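Local atomic coordinates of 4-hydroxybutyrate coenzyme A transferase (PDB entry 2OAS), a protein that probably transfers coenzyme A between acyl thioesters and free carboxylic acids such as 4-hydroxybutyrate and acetate. Residues Gln332-Arg337 / Val374-His379; Ile16-Leu22 / Leu45-Leu51; Arg359-Ser365 / Phe412-Leu416. All coordinates share one frame; numbering follows the deposited sequence.

Interaction 1 of 3, residues Gln332-Arg337 / Val374-His379. With COA (coenzyme A), chain C.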
# COMPACT_ATOMS: atom_id res chain seq x y z
N GLN A 332 9.21 -3.57 -0.48
CA GLN A 332 9.11 -3.79 0.96
C GLN A 332 7.66 -3.66 1.41
O GLN A 332 7.24 -4.32 2.36
CB GLN A 332 9.96 -2.78 1.72
CG GLN A 332 9.40 -1.37 1.67
CD GLN A 332 10.01 -0.44 2.70
OE1 GLN A 332 9.56 0.69 2.87
NE2 GLN A 332 11.04 -0.91 3.39
N MSE A 333 6.90 -2.81 0.73
CA MSE A 333 5.52 -2.59 1.11
C MSE A 333 4.67 -3.83 0.86
O MSE A 333 3.93 -4.29 1.72
CB MSE A 333 4.95 -1.41 0.35
CG MSE A 333 3.65 -0.92 0.91
SE MSE A 333 2.75 0.23 -0.34
CE MSE A 333 1.92 -1.14 -1.40
N ASP A 334 4.78 -4.37 -0.35
CA ASP A 334 4.04 -5.57 -0.73
C ASP A 334 4.34 -6.70 0.25
O ASP A 334 3.44 -7.45 0.63
CB ASP A 334 4.41 -5.98 -2.15
CG ASP A 334 3.73 -5.13 -3.20
OD1 ASP A 334 4.12 -5.24 -4.38
OD2 ASP A 334 2.82 -4.35 -2.87
N PHE A 335 5.61 -6.83 0.65
CA PHE A 335 6.01 -7.88 1.59
C PHE A 335 5.50 -7.63 3.00
O PHE A 335 5.22 -8.57 3.75
CB PHE A 335 7.54 -8.01 1.62
CG PHE A 335 8.07 -8.92 0.57
CD1 PHE A 335 7.81 -10.29 0.62
CD2 PHE A 335 8.81 -8.42 -0.48
CE1 PHE A 335 8.28 -11.14 -0.38
CE2 PHE A 335 9.28 -9.26 -1.49
CZ PHE A 335 9.01 -10.63 -1.43
N ILE A 336 5.39 -6.36 3.37
CA ILE A 336 4.91 -5.98 4.68
C ILE A 336 3.40 -6.19 4.78
O ILE A 336 2.89 -6.56 5.85
CB ILE A 336 5.29 -4.51 4.99
CG1 ILE A 336 6.80 -4.44 5.21
CG2 ILE A 336 4.54 -3.98 6.20
CD1 ILE A 336 7.32 -3.05 5.53
N ARG A 337 2.70 -5.98 3.68
CA ARG A 337 1.26 -6.18 3.66
C ARG A 337 0.96 -7.68 3.62
O ARG A 337 0.15 -8.18 4.40
CB ARG A 337 0.61 -5.51 2.43
CG ARG A 337 -0.94 -5.57 2.44
CD ARG A 337 -1.52 -4.90 3.68
NE ARG A 337 -2.98 -4.77 3.70
CZ ARG A 337 -3.70 -4.10 2.81
NH1 ARG A 337 -3.11 -3.48 1.79
NH2 ARG A 337 -5.03 -4.01 2.95
N VAL A 374 7.30 5.28 1.51
CA VAL A 374 7.22 4.00 0.80
C VAL A 374 6.19 3.10 1.50
O VAL A 374 5.37 2.46 0.85
CB VAL A 374 8.59 3.29 0.78
CG1 VAL A 374 8.48 1.93 0.09
CG2 VAL A 374 9.60 4.16 0.04
N THR A 375 6.25 3.07 2.82
CA THR A 375 5.33 2.28 3.63
C THR A 375 4.60 3.25 4.56
O THR A 375 5.21 4.06 5.25
CB THR A 375 6.12 1.25 4.46
OG1 THR A 375 6.81 0.38 3.57
CG2 THR A 375 5.19 0.44 5.33
N THR A 376 3.28 3.15 4.58
CA THR A 376 2.44 4.04 5.36
C THR A 376 2.18 3.60 6.79
O THR A 376 2.50 2.47 7.17
CB THR A 376 1.09 4.21 4.65
OG1 THR A 376 0.41 2.95 4.62
CG2 THR A 376 1.30 4.66 3.21
N ARG A 377 1.61 4.51 7.58
CA ARG A 377 1.25 4.24 8.97
C ARG A 377 0.52 2.92 9.11
O ARG A 377 0.94 2.04 9.86
CB ARG A 377 0.28 5.28 9.49
CG ARG A 377 0.79 6.65 9.64
CD ARG A 377 -0.38 7.58 9.89
NE ARG A 377 0.11 8.88 10.33
CZ ARG A 377 -0.58 10.01 10.25
NH1 ARG A 377 -1.81 10.03 9.76
NH2 ARG A 377 -0.02 11.14 10.67
N ALA A 378 -0.59 2.80 8.39
CA ALA A 378 -1.45 1.62 8.45
C ALA A 378 -0.74 0.31 8.16
O ALA A 378 -1.18 -0.75 8.61
CB ALA A 378 -2.63 1.80 7.49
N HIS A 379 0.36 0.39 7.40
CA HIS A 379 1.14 -0.80 7.03
C HIS A 379 2.02 -1.34 8.15
O HIS A 379 2.05 -2.53 8.41
CB HIS A 379 2.07 -0.48 5.86
CG HIS A 379 1.43 -0.66 4.52
ND1 HIS A 379 1.18 0.39 3.67
CD2 HIS A 379 0.98 -1.77 3.89
CE1 HIS A 379 0.58 -0.06 2.58
NE2 HIS A 379 0.45 -1.37 2.69
N1A COA C . 18.90 11.32 7.19
C2A COA C . 20.17 11.80 6.63
N3A COA C . 21.05 10.72 6.13
C4A COA C . 20.69 9.30 6.22
C5A COA C . 19.43 8.84 6.76
C6A COA C . 18.53 9.90 7.27
N6A COA C . 17.28 9.56 7.84
N7A COA C . 19.36 7.46 6.71
C8A COA C . 20.57 7.06 6.11
N9A COA C . 21.40 8.17 5.80
C1B COA C . 22.71 8.17 5.19
C2B COA C . 23.86 7.33 5.84
O2B COA C . 24.83 8.12 6.44
C3B COA C . 24.41 6.42 4.74
O3B COA C . 25.85 6.62 4.59
P3B COA C . 26.74 5.83 3.54
O7A COA C . 26.67 4.36 3.65
O8A COA C . 26.31 6.21 2.16
O9A COA C . 28.12 6.27 3.69
C4B COA C . 23.63 6.70 3.51
O4B COA C . 22.66 7.71 3.79
C5B COA C . 23.15 5.23 3.16
O5B COA C . 22.28 4.70 4.18
P1A COA C . 22.13 3.11 4.63
O1A COA C . 23.35 2.49 5.05
O2A COA C . 21.13 2.95 5.76
O3A COA C . 21.56 2.46 3.31
P2A COA C . 21.19 0.95 3.18
O4A COA C . 22.00 0.35 2.12
O5A COA C . 21.44 0.23 4.41
O6A COA C . 19.76 0.70 2.98
CBP COA C . 17.38 1.31 2.37
CCP COA C . 18.53 1.16 3.53
CDP COA C . 18.11 2.52 1.69
CEP COA C . 16.00 1.80 2.99
CAP COA C . 17.29 -0.00 1.33
OAP COA C . 16.82 -1.03 2.25
C9P COA C . 16.24 0.14 0.22
O9P COA C . 16.63 0.37 -0.91
N8P COA C . 14.87 -0.01 0.58
C7P COA C . 13.64 0.04 -0.20
C6P COA C . 12.71 -1.23 -0.17
C5P COA C . 13.05 -2.29 -1.13
O5P COA C . 12.16 -2.88 -1.76
N4P COA C . 14.46 -2.55 -1.28
C3P COA C . 15.19 -3.49 -2.13
C2P COA C . 14.71 -4.99 -2.11
S1P COA C . 14.37 -5.65 -3.77
O HOH W 1 -0.31 -2.95 0.28

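Interaction 2 of 3, residues Ile16-Leu22 / Leu45-Leu51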
# COMPACT_ATOMS: atom_id res chain seq x y z
N ILE A 16 21.96 -0.84 -31.77
CA ILE A 16 21.20 0.21 -31.09
C ILE A 16 21.27 1.46 -31.94
O ILE A 16 22.36 1.86 -32.38
CB ILE A 16 21.75 0.50 -29.69
CG1 ILE A 16 21.64 -0.76 -28.82
CG2 ILE A 16 20.98 1.67 -29.07
CD1 ILE A 16 22.12 -0.60 -27.38
N ARG A 17 20.11 2.06 -32.20
CA ARG A 17 20.00 3.29 -33.00
C ARG A 17 19.52 4.45 -32.14
O ARG A 17 19.05 4.23 -31.02
CB ARG A 17 19.03 3.06 -34.17
CG ARG A 17 19.59 2.16 -35.26
CD ARG A 17 20.60 2.93 -36.11
NE ARG A 17 21.77 2.15 -36.49
CZ ARG A 17 22.75 2.61 -37.28
NH1 ARG A 17 23.81 1.83 -37.58
NH2 ARG A 17 22.65 3.84 -37.76
N SER A 18 19.63 5.67 -32.64
CA SER A 18 19.22 6.85 -31.87
C SER A 18 17.74 6.94 -31.51
O SER A 18 16.88 6.43 -32.21
CB SER A 18 19.63 8.12 -32.61
OG SER A 18 21.04 8.25 -32.67
N GLY A 19 17.46 7.61 -30.40
CA GLY A 19 16.08 7.78 -29.96
C GLY A 19 15.43 6.55 -29.34
O GLY A 19 14.28 6.62 -28.89
N GLU A 20 16.16 5.44 -29.30
CA GLU A 20 15.61 4.22 -28.74
C GLU A 20 15.48 4.21 -27.21
O GLU A 20 16.21 4.91 -26.51
CB GLU A 20 16.44 3.00 -29.17
CG GLU A 20 16.40 2.71 -30.67
CD GLU A 20 17.10 1.41 -31.05
OE1 GLU A 20 17.19 1.10 -32.27
OE2 GLU A 20 17.55 0.69 -30.14
N THR A 21 14.51 3.45 -26.73
CA THR A 21 14.30 3.29 -25.30
C THR A 21 14.86 1.91 -25.01
O THR A 21 14.42 0.91 -25.59
CB THR A 21 12.82 3.30 -24.92
OG1 THR A 21 12.23 4.55 -25.30
CG2 THR A 21 12.68 3.11 -23.42
N LEU A 22 15.85 1.87 -24.14
CA LEU A 22 16.52 0.65 -23.78
C LEU A 22 16.24 0.16 -22.36
O LEU A 22 15.92 0.94 -21.44
CB LEU A 22 18.03 0.86 -23.92
CG LEU A 22 18.61 1.29 -25.28
CD1 LEU A 22 20.09 1.55 -25.15
CD2 LEU A 22 18.35 0.20 -26.32
N LEU A 45 25.18 8.56 -31.01
CA LEU A 45 23.72 8.58 -31.04
C LEU A 45 23.18 9.74 -30.22
O LEU A 45 23.94 10.60 -29.78
CB LEU A 45 23.17 7.27 -30.46
CG LEU A 45 23.78 5.94 -30.91
CD1 LEU A 45 23.18 4.80 -30.10
CD2 LEU A 45 23.52 5.74 -32.38
N ASP A 46 21.87 9.76 -30.03
CA ASP A 46 21.26 10.78 -29.19
C ASP A 46 19.84 10.37 -28.85
O ASP A 46 19.28 9.44 -29.45
CB ASP A 46 21.25 12.16 -29.87
CG ASP A 46 20.36 12.19 -31.09
OD1 ASP A 46 20.04 13.31 -31.57
OD2 ASP A 46 19.99 11.09 -31.55
N ASN A 47 19.27 11.05 -27.87
CA ASN A 47 17.92 10.78 -27.43
C ASN A 47 17.76 9.34 -26.99
O ASN A 47 16.72 8.73 -27.22
CB ASN A 47 16.92 11.09 -28.53
CG ASN A 47 17.14 12.45 -29.14
OD1 ASN A 47 17.29 13.45 -28.43
ND2 ASN A 47 17.17 12.51 -30.48
N ILE A 48 18.80 8.79 -26.37
CA ILE A 48 18.76 7.42 -25.89
C ILE A 48 18.32 7.40 -24.44
O ILE A 48 18.94 8.02 -23.59
CB ILE A 48 20.14 6.74 -25.98
CG1 ILE A 48 20.56 6.58 -27.45
CG2 ILE A 48 20.10 5.37 -25.30
CD1 ILE A 48 19.65 5.71 -28.28
N THR A 49 17.21 6.70 -24.16
CA THR A 49 16.70 6.56 -22.79
C THR A 49 16.98 5.14 -22.32
O THR A 49 16.73 4.18 -23.05
CB THR A 49 15.19 6.79 -22.71
OG1 THR A 49 14.86 8.09 -23.20
CG2 THR A 49 14.72 6.68 -21.27
N LEU A 50 17.49 5.02 -21.11
CA LEU A 50 17.81 3.71 -20.56
C LEU A 50 17.04 3.45 -19.27
O LEU A 50 17.36 4.02 -18.22
CB LEU A 50 19.31 3.61 -20.30
CG LEU A 50 19.90 2.28 -19.85
CD1 LEU A 50 21.39 2.31 -20.09
CD2 LEU A 50 19.62 2.03 -18.39
N LEU A 51 16.04 2.57 -19.37
CA LEU A 51 15.20 2.17 -18.23
C LEU A 51 16.00 1.15 -17.42
O LEU A 51 16.72 0.34 -17.99
CB LEU A 51 13.89 1.55 -18.72
CG LEU A 51 12.82 2.48 -19.32
CD1 LEU A 51 11.71 1.67 -19.99
CD2 LEU A 51 12.26 3.33 -18.22

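Interaction 3 of 3, residues Arg359-Ser365 / Phe412-Leu416. With COA (coenzyme A), chain C.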
# COMPACT_ATOMS: atom_id res chain seq x y z
N ARG A 359 24.67 12.02 14.20
CA ARG A 359 24.17 13.37 14.43
C ARG A 359 22.74 13.51 13.92
O ARG A 359 22.04 14.46 14.26
CB ARG A 359 25.05 14.41 13.73
CG ARG A 359 26.15 13.82 12.88
CD ARG A 359 27.50 13.91 13.59
NE ARG A 359 28.59 13.41 12.74
CZ ARG A 359 28.85 13.88 11.52
NH1 ARG A 359 29.85 13.36 10.81
NH2 ARG A 359 28.11 14.86 11.01
N ILE A 360 22.32 12.57 13.09
CA ILE A 360 20.96 12.61 12.56
C ILE A 360 20.17 11.41 13.08
O ILE A 360 20.62 10.26 13.00
CB ILE A 360 20.96 12.59 11.01
CG1 ILE A 360 21.74 13.80 10.47
CG2 ILE A 360 19.53 12.63 10.49
CD1 ILE A 360 21.90 13.83 8.95
N SER A 361 18.99 11.69 13.62
CA SER A 361 18.11 10.65 14.15
C SER A 361 17.24 10.12 13.02
O SER A 361 16.56 10.89 12.34
CB SER A 361 17.23 11.24 15.25
OG SER A 361 16.30 10.29 15.73
N ARG A 362 17.27 8.80 12.80
CA ARG A 362 16.46 8.21 11.74
C ARG A 362 14.98 8.28 12.14
O ARG A 362 14.08 8.28 11.30
CB ARG A 362 16.88 6.76 11.49
CG ARG A 362 18.29 6.65 10.92
CD ARG A 362 18.45 5.41 10.07
NE ARG A 362 19.77 5.37 9.48
CZ ARG A 362 20.15 4.50 8.54
NH1 ARG A 362 21.39 4.54 8.07
NH2 ARG A 362 19.31 3.59 8.07
N ILE A 363 14.75 8.35 13.44
CA ILE A 363 13.41 8.48 13.96
C ILE A 363 13.24 9.96 14.25
O ILE A 363 13.68 10.46 15.29
CB ILE A 363 13.25 7.70 15.25
CG1 ILE A 363 13.62 6.24 15.00
CG2 ILE A 363 11.84 7.83 15.76
CD1 ILE A 363 13.68 5.42 16.25
N ALA A 364 12.62 10.66 13.30
CA ALA A 364 12.38 12.09 13.42
C ALA A 364 10.95 12.33 13.83
O ALA A 364 10.08 11.49 13.61
CB ALA A 364 12.64 12.77 12.08
N SER A 365 10.70 13.48 14.43
CA SER A 365 9.35 13.81 14.86
C SER A 365 8.45 13.87 13.62
O SER A 365 7.29 13.50 13.67
CB SER A 365 9.34 15.15 15.59
OG SER A 365 9.82 16.17 14.74
N PHE A 412 18.29 11.92 21.41
CA PHE A 412 17.19 12.64 20.77
C PHE A 412 15.84 12.44 21.46
O PHE A 412 14.84 13.02 21.03
CB PHE A 412 17.05 12.25 19.30
CG PHE A 412 18.32 12.38 18.50
CD1 PHE A 412 19.12 11.27 18.25
CD2 PHE A 412 18.69 13.61 17.97
CE1 PHE A 412 20.28 11.37 17.49
CE2 PHE A 412 19.86 13.73 17.20
CZ PHE A 412 20.65 12.60 16.96
N ARG A 413 15.80 11.61 22.50
CA ARG A 413 14.56 11.34 23.23
C ARG A 413 13.86 12.63 23.65
O ARG A 413 12.66 12.79 23.39
CB ARG A 413 14.84 10.50 24.47
CG ARG A 413 14.48 9.02 24.34
CD ARG A 413 15.31 8.34 23.30
NE ARG A 413 16.17 7.28 23.83
CZ ARG A 413 15.75 6.07 24.19
NH1 ARG A 413 14.46 5.76 24.10
NH2 ARG A 413 16.61 5.16 24.62
N GLU A 414 14.60 13.51 24.30
CA GLU A 414 14.09 14.80 24.78
C GLU A 414 13.42 15.60 23.65
O GLU A 414 12.26 16.02 23.78
CB GLU A 414 15.23 15.61 25.41
CG GLU A 414 15.09 17.13 25.32
CD GLU A 414 16.43 17.85 25.04
OE1 GLU A 414 17.24 18.02 25.99
OE2 GLU A 414 16.67 18.22 23.84
N GLN A 415 14.13 15.81 22.54
CA GLN A 415 13.55 16.53 21.41
C GLN A 415 12.30 15.84 20.89
O GLN A 415 11.25 16.46 20.75
CB GLN A 415 14.55 16.64 20.25
CG GLN A 415 15.37 17.91 20.21
CD GLN A 415 14.52 19.17 20.11
OE1 GLN A 415 13.59 19.24 19.31
NE2 GLN A 415 14.85 20.17 20.92
N LEU A 416 12.42 14.54 20.61
CA LEU A 416 11.30 13.77 20.09
C LEU A 416 10.10 13.88 21.02
O LEU A 416 8.99 14.16 20.58
CB LEU A 416 11.68 12.29 19.91
CG LEU A 416 12.68 11.98 18.79
CD1 LEU A 416 13.08 10.52 18.85
CD2 LEU A 416 12.08 12.32 17.44
N1A COA C . 18.90 11.32 7.19
C2A COA C . 20.17 11.80 6.63
N3A COA C . 21.05 10.72 6.13
C4A COA C . 20.69 9.30 6.22
C5A COA C . 19.43 8.84 6.76
C6A COA C . 18.53 9.90 7.27
N6A COA C . 17.28 9.56 7.84
N7A COA C . 19.36 7.46 6.71
C8A COA C . 20.57 7.06 6.11
N9A COA C . 21.40 8.17 5.80
C1B COA C . 22.71 8.17 5.19
C2B COA C . 23.86 7.33 5.84
O2B COA C . 24.83 8.12 6.44
C3B COA C . 24.41 6.42 4.74
O3B COA C . 25.85 6.62 4.59
P3B COA C . 26.74 5.83 3.54
O7A COA C . 26.67 4.36 3.65
O8A COA C . 26.31 6.21 2.16
O9A COA C . 28.12 6.27 3.69
C4B COA C . 23.63 6.70 3.51
O4B COA C . 22.66 7.71 3.79
C5B COA C . 23.15 5.23 3.16
O5B COA C . 22.28 4.70 4.18
P1A COA C . 22.13 3.11 4.63
O1A COA C . 23.35 2.49 5.05
O2A COA C . 21.13 2.95 5.76
O3A COA C . 21.56 2.46 3.31
P2A COA C . 21.19 0.95 3.18
O4A COA C . 22.00 0.35 2.12
O5A COA C . 21.44 0.23 4.41
O6A COA C . 19.76 0.70 2.98
CBP COA C . 17.38 1.31 2.37
CCP COA C . 18.53 1.16 3.53
CDP COA C . 18.11 2.52 1.69
CEP COA C . 16.00 1.80 2.99
CAP COA C . 17.29 -0.00 1.33
OAP COA C . 16.82 -1.03 2.25
C9P COA C . 16.24 0.14 0.22
O9P COA C . 16.63 0.37 -0.91
N8P COA C . 14.87 -0.01 0.58
C7P COA C . 13.64 0.04 -0.20
C6P COA C . 12.71 -1.23 -0.17
C5P COA C . 13.05 -2.29 -1.13
O5P COA C . 12.16 -2.88 -1.76
N4P COA C . 14.46 -2.55 -1.28
C3P COA C . 15.19 -3.49 -2.13
C2P COA C . 14.71 -4.99 -2.11
S1P COA C . 14.37 -5.65 -3.77

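Interaction 1 of 3, residues Gln332-Arg337 / Val374-His379
The hydroxyl of T375 donates to the amide oxygen of Q332 (T375 OG1 to Q332 OE1, 2.9 Å), joining the first turn of helix 332-341 to a classic beta bulge in which V374 and T375 both face V316. The donor stands 54° out of the carbonyl plane, so the bond comes down onto the amide from above and not along a lone pair. V374 crosses the Q332 side chain at about a right angle, its CG1 lying 3.2 Å from Q332 OE1. Next along the helix, M333, a selenomethionine, has CG opposite its backbone N (chi1 -166°), which carries the side chain to H379; CG lies over one face of the imidazole, 3.7 Å from the ring centroid and 18° off the normal, a CH-pi contact. Its SE sits obliquely to the ring and 3.6 Å from V374 O. I336 meets T375 tip to tip, through CD1.

Several second-shell bonds hold these groups. Q332 NE2 is bonded to S306 O, which, with T375 on OE1, limits rotation of the amide. Q332 also belongs to the coenzyme A site, its backbone N lying 3.3 Å from O5P of the ligand. The R337 guanidinium forms salt bridges with D334 and E99 of the second subunit, and M333 and H379 pack on its H379 and M333, respectively, so the contact forms part of the dimer interface. H379 is held at both ring nitrogens: ND1 is hydrogen-bonded to T376 OG1 (2.8 Å), and NE2, in the ring plane, to a water 3.0 Å away; this water accepts from R337 NH1.

Interaction 2 of 3, residues Ile16-Leu22 / Leu45-Leu51
Strands 21-24 and 48-52, paired at T21 with T49 and at L22 with L50, are neighbours in the eight-stranded parallel sheet of the Rossmann-like N-terminal part and belong to one beta-alpha-beta unit whose connection runs through helix 32-41. The parallel register follows from three backbone bonds that alternate between the strands. T49 N donates to E20 O (3.1 Å), L22 N to T49 O (2.7 Å, nearly straight at 176°), and L51 N to L22 O (2.6 Å).

Before the strands begin, the pairing is carried by a type II turn from R17 to E20. G19 occupies its third position with a positive phi of 75°, and G19 N donates to D46 O (2.8 Å). Beside it, D46 N makes a weak bond to S18 OG (3.2 Å). E20 OE1 also takes a weak bond from R17 N across the turn, although its stronger partner is K145, with which it forms a salt bridge.

Apolar groups pack around this backbone frame. I16 and L45 cross at about a right angle, CG2 of I16 lying 4.0 Å from CD1 of L45. The methyl CG2 of T21 lies against L51 CD1 at 3.8 Å, on the side of the sheet that T21 shares with T49. On the other face, which L22 shares with L50, L22 CD1 packs on CG2 of I48. The neighbouring strands 113-118 and 70-74 continue the sheet, T113 touching L22 and L70 touching I48 and L50. At the turn, I48 is bent at its second torsion (chi2 -62°), which carries CD1 against the R17-S18 and S18-G19 peptides, where it lies 3.2 Å from R17 O.

Interaction 3 of 3, residues Arg359-Ser365 / Phe412-Leu416
With F412 CG turned opposite its own carbonyl carbon (chi1 -53°) and S361 OG opposite its backbone N (chi1 176°), the methylene of S361 settles over the phenyl ring, joining short strand 360-361 to helix 410-422. S361 CB lies 3.6 Å from the F412 ring centroid and 13° off the normal, a CH-pi contact over the centre of the face. The carbonyl of R359 comes to the ring edge, its O 3.6 Å from F412 CZ. R359 and I360 form a classic beta bulge facing A355.

The same torsion at S361 lets OG donate to I363 O (2.7 Å), bridging the bend between strands 360-361 and 363-364. One turn further along the helix, L416 packs against the chain that follows, from I363 to S365, with CD2 3.3 Å from I363 O and 3.5 Å from S365 N.

R362 reaches coenzyme A by an extended chain, helped by weak bonds from NE to T354 O and from NH2 to A307 O. C8A of the adenine lies over one face of its guanidinium, while NH1 and NH2 both donate to the diphosphate oxygen O2A, at 2.8 Å and 3.0 Å.

Overall arrangement
Interactions 1 and 3 serve one coenzyme A site. Their centres are 22 Å apart and their nearest atoms about 8 Å, and they meet different parts of the ligand: interaction 1 the pantetheine arm, interaction 3 the adenine and diphosphate. Their segments alternate along the chain, and strands 363-364 and 373-375 are the outer strands of the same four-stranded sheet. The side chain of Q332 in interaction 1 is about 6 Å from that of E233, which has been seen covalently linked to coenzyme A in a structure of this protein. Interaction 2 lies apart in the N-terminal sheet, away from this site, its centre 35 Å from interaction 1 and 45 Å from interaction 3.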